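Local atomic coordinates of putative nucleoside-diphosphate-sugar epimerase (Staphylococcus aureus subsp. aureus, PDB entry 3E48), a protein that is of unknown function but probably binds NAD(P) through a Rossmann-type domain, as expected of a putative nucleoside-diphosphate-sugar epimerase. Residues His11-Ala20 with Arg174-Ile182. Sequence-based numbering, arbitrary orientation.
Sequences HLGTHITNQA and RNDIARGVI
Q19 sits as a knob in the hole formed by N175, A178, R179 and I182, and shows how one amide can be both knob and hydrogen-bond donor between two helical segments crossing at -51°. Its CG lies beside the backbone N (chi1 -76°) and the chain is extended beyond, carrying NE2 to N175 O (3.2 Å, nearly straight at 166°), in the carbonyl plane on a lone pair; R179 N shares that oxygen. The other end, OE1, only packs against R179 CA and CG. One turn back, H15 turns a ring face to R174 C and N175 N, with CD2 3.6 Å from R174 CB. Two waters in the ring plane hold its rotation: one joins NE2 to R174 NH1, the other ND1 to N175 OD1 and Q19 NE2. R174, extended from CG to NE, reaches H11, whose CB stands 3.4 Å above the guanidinium centre; R174 NE is buried there without a partner. On the apolar side L12 crosses I177 at about a right angle, and I16 sends CG1 to A178 CB, CD1 to V181 CG1 and CG2 to I182 CD1. Helices 11-22 and 174-186 thus lie together against the Rossmann-type sheet, I16 touching L5 of strand 3-6, L12 and I177 resting on M140 and Y143 of strand 134-143.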
loop_
_atom_site.group_PDB
_atom_site.type_symbol
_atom_site.label_atom_id
_atom_site.label_comp_id
_atom_site.label_asym_id
_atom_site.label_seq_id
_atom_site.Cartn_x
_atom_site.Cartn_y
_atom_site.Cartn_z
ATOM N N HIS B 11 -3.338 -23.045 7.128
ATOM C CA HIS B 11 -4.515 -23.068 7.990
ATOM C C HIS B 11 -5.771 -22.629 7.255
ATOM O O HIS B 11 -6.760 -23.359 7.217
ATOM C CB HIS B 11 -4.301 -22.177 9.215
ATOM C CG HIS B 11 -3.286 -22.711 10.174
ATOM N ND1 HIS B 11 -3.392 -23.960 10.744
ATOM C CD2 HIS B 11 -2.152 -22.163 10.673
ATOM C CE1 HIS B 11 -2.368 -24.159 11.556
ATOM N NE2 HIS B 11 -1.601 -23.085 11.531
ATOM N N LEU B 12 -5.743 -21.440 6.661
ATOM C CA LEU B 12 -6.917 -20.965 5.942
ATOM C C LEU B 12 -7.166 -21.792 4.682
ATOM O O LEU B 12 -8.306 -22.142 4.381
ATOM C CB LEU B 12 -6.762 -19.486 5.573
ATOM C CG LEU B 12 -7.882 -18.908 4.702
ATOM C CD1 LEU B 12 -9.215 -18.973 5.438
ATOM C CD2 LEU B 12 -7.545 -17.470 4.345
ATOM N N GLY B 13 -6.101 -22.110 3.953
ATOM C CA GLY B 13 -6.249 -22.893 2.734
ATOM C C GLY B 13 -6.919 -24.241 2.936
ATOM O O GLY B 13 -7.674 -24.705 2.078
ATOM N N THR B 14 -6.643 -24.875 4.068
ATOM C CA THR B 14 -7.228 -26.175 4.373
ATOM C C THR B 14 -8.743 -26.027 4.513
ATOM O O THR B 14 -9.507 -26.852 3.998
ATOM C CB THR B 14 -6.600 -26.764 5.659
ATOM O OG1 THR B 14 -5.214 -27.036 5.421
ATOM C CG2 THR B 14 -7.289 -28.051 6.064
ATOM N N HIS B 15 -9.175 -24.969 5.197
ATOM C CA HIS B 15 -10.604 -24.700 5.363
ATOM C C HIS B 15 -11.263 -24.538 3.999
ATOM O O HIS B 15 -12.278 -25.172 3.705
ATOM C CB HIS B 15 -10.820 -23.415 6.171
ATOM C CG HIS B 15 -10.686 -23.600 7.649
ATOM N ND1 HIS B 15 -11.698 -24.119 8.428
ATOM C CD2 HIS B 15 -9.652 -23.356 8.487
ATOM C CE1 HIS B 15 -11.292 -24.186 9.683
ATOM N NE2 HIS B 15 -10.054 -23.730 9.746
ATOM N N ILE B 16 -10.677 -23.682 3.166
ATOM C CA ILE B 16 -11.220 -23.429 1.837
ATOM C C ILE B 16 -11.271 -24.681 0.970
ATOM O O ILE B 16 -12.261 -24.919 0.279
ATOM C CB ILE B 16 -10.411 -22.346 1.096
ATOM C CG1 ILE B 16 -10.461 -21.032 1.890
ATOM C CG2 ILE B 16 -10.981 -22.137 -0.303
ATOM C CD1 ILE B 16 -9.600 -19.921 1.300
ATOM N N THR B 17 -10.208 -25.480 1.007
ATOM C CA THR B 17 -10.159 -26.697 0.204
ATOM C C THR B 17 -11.191 -27.727 0.659
ATOM O O THR B 17 -11.880 -28.319 -0.169
ATOM C CB THR B 17 -8.765 -27.350 0.239
ATOM O OG1 THR B 17 -7.778 -26.408 -0.202
ATOM C CG2 THR B 17 -8.734 -28.572 -0.683
ATOM N N ASN B 18 -11.297 -27.954 1.964
ATOM C CA ASN B 18 -12.282 -28.921 2.444
ATOM C C ASN B 18 -13.697 -28.451 2.126
ATOM O O ASN B 18 -14.564 -29.257 1.789
ATOM C CB ASN B 18 -12.137 -29.170 3.948
ATOM C CG ASN B 18 -10.901 -29.991 4.285
ATOM O OD1 ASN B 18 -10.590 -30.972 3.604
ATOM N ND2 ASN B 18 -10.200 -29.606 5.340
ATOM N N GLN B 19 -13.936 -27.149 2.226
ATOM C CA GLN B 19 -15.259 -26.630 1.918
ATOM C C GLN B 19 -15.533 -26.746 0.417
ATOM O O GLN B 19 -16.660 -27.011 0.011
ATOM C CB GLN B 19 -15.399 -25.174 2.395
ATOM C CG GLN B 19 -15.592 -25.039 3.908
ATOM C CD GLN B 19 -15.826 -23.599 4.360
ATOM O OE1 GLN B 19 -16.398 -22.796 3.626
ATOM N NE2 GLN B 19 -15.395 -23.278 5.584
ATOM N N ALA B 20 -14.503 -26.572 -0.410
ATOM C CA ALA B 20 -14.687 -26.682 -1.856
ATOM C C ALA B 20 -15.042 -28.129 -2.193
ATOM O O ALA B 20 -15.855 -28.394 -3.077
ATOM C CB ALA B 20 -13.417 -26.269 -2.585
ATOM N N ARG B 174 -11.587 -18.664 10.884
ATOM C CA ARG B 174 -11.073 -19.029 9.575
ATOM C C ARG B 174 -12.210 -19.717 8.835
ATOM O O ARG B 174 -12.365 -19.553 7.628
ATOM C CB ARG B 174 -9.886 -19.990 9.681
ATOM C CG ARG B 174 -8.624 -19.376 10.251
ATOM C CD ARG B 174 -7.396 -20.122 9.765
ATOM N NE ARG B 174 -6.178 -19.572 10.346
ATOM C CZ ARG B 174 -5.666 -19.952 11.510
ATOM N NH1 ARG B 174 -6.263 -20.897 12.224
ATOM N NH2 ARG B 174 -4.567 -19.372 11.971
ATOM N N ASN B 175 -13.008 -20.495 9.564
ATOM C CA ASN B 175 -14.131 -21.183 8.943
ATOM C C ASN B 175 -15.045 -20.190 8.229
ATOM O O ASN B 175 -15.463 -20.425 7.091
ATOM C CB ASN B 175 -14.938 -21.957 9.989
ATOM C CG ASN B 175 -16.171 -22.619 9.396
ATOM O OD1 ASN B 175 -16.068 -23.459 8.502
ATOM N ND2 ASN B 175 -17.344 -22.237 9.889
ATOM N N ASP B 176 -15.351 -19.073 8.887
ATOM C CA ASP B 176 -16.218 -18.066 8.279
ATOM C C ASP B 176 -15.560 -17.342 7.108
ATOM O O ASP B 176 -16.232 -16.990 6.132
ATOM C CB ASP B 176 -16.700 -17.053 9.326
ATOM C CG ASP B 176 -17.781 -17.624 10.235
ATOM O OD1 ASP B 176 -18.419 -18.632 9.857
ATOM O OD2 ASP B 176 -18.009 -17.057 11.320
ATOM N N ILE B 177 -14.254 -17.111 7.192
ATOM C CA ILE B 177 -13.562 -16.455 6.090
ATOM C C ILE B 177 -13.677 -17.395 4.899
ATOM O O ILE B 177 -14.014 -16.975 3.793
ATOM C CB ILE B 177 -12.075 -16.224 6.419
ATOM C CG1 ILE B 177 -11.957 -15.125 7.477
ATOM C CG2 ILE B 177 -11.302 -15.854 5.146
ATOM C CD1 ILE B 177 -10.575 -14.981 8.048
ATOM N N ALA B 178 -13.417 -18.676 5.139
ATOM C CA ALA B 178 -13.500 -19.667 4.077
ATOM C C ALA B 178 -14.902 -19.728 3.480
ATOM O O ALA B 178 -15.049 -19.865 2.266
ATOM C CB ALA B 178 -13.082 -21.039 4.599
ATOM N N ARG B 179 -15.938 -19.633 4.312
ATOM C CA ARG B 179 -17.298 -19.682 3.772
ATOM C C ARG B 179 -17.547 -18.504 2.832
ATOM O O ARG B 179 -18.184 -18.653 1.786
ATOM C CB ARG B 179 -18.336 -19.687 4.899
ATOM C CG ARG B 179 -18.287 -20.932 5.781
ATOM C CD ARG B 179 -19.218 -20.788 6.975
ATOM N NE ARG B 179 -20.623 -20.738 6.577
ATOM C CZ ARG B 179 -21.611 -20.355 7.381
ATOM N NH1 ARG B 179 -21.349 -19.983 8.628
ATOM N NH2 ARG B 179 -22.858 -20.348 6.942
ATOM N N GLY B 180 -17.038 -17.333 3.205
ATOM C CA GLY B 180 -17.212 -16.162 2.364
ATOM C C GLY B 180 -16.462 -16.310 1.051
ATOM O O GLY B 180 -16.974 -15.953 -0.010
ATOM N N VAL B 181 -15.241 -16.834 1.118
ATOM C CA VAL B 181 -14.433 -17.024 -0.080
ATOM C C VAL B 181 -15.093 -18.040 -1.018
ATOM O O VAL B 181 -15.141 -17.831 -2.230
ATOM C CB VAL B 181 -12.997 -17.480 0.291
ATOM C CG1 VAL B 181 -12.212 -17.845 -0.957
ATOM C CG2 VAL B 181 -12.278 -16.358 1.042
ATOM N N ILE B 182 -15.609 -19.129 -0.450
ATOM C CA ILE B 182 -16.287 -20.167 -1.226
ATOM C C ILE B 182 -17.520 -19.580 -1.915
ATOM O O ILE B 182 -17.786 -19.862 -3.085
ATOM C CB ILE B 182 -16.724 -21.343 -0.314
ATOM C CG1 ILE B 182 -15.493 -22.150 0.126
ATOM C CG2 ILE B 182 -17.747 -22.224 -1.030
ATOM C CD1 ILE B 182 -14.776 -22.883 -0.997
HETATM O O HOH W 1 -8.274 -22.761 11.662
HETATM O O HOH W 2 -14.099 -24.863 7.603
#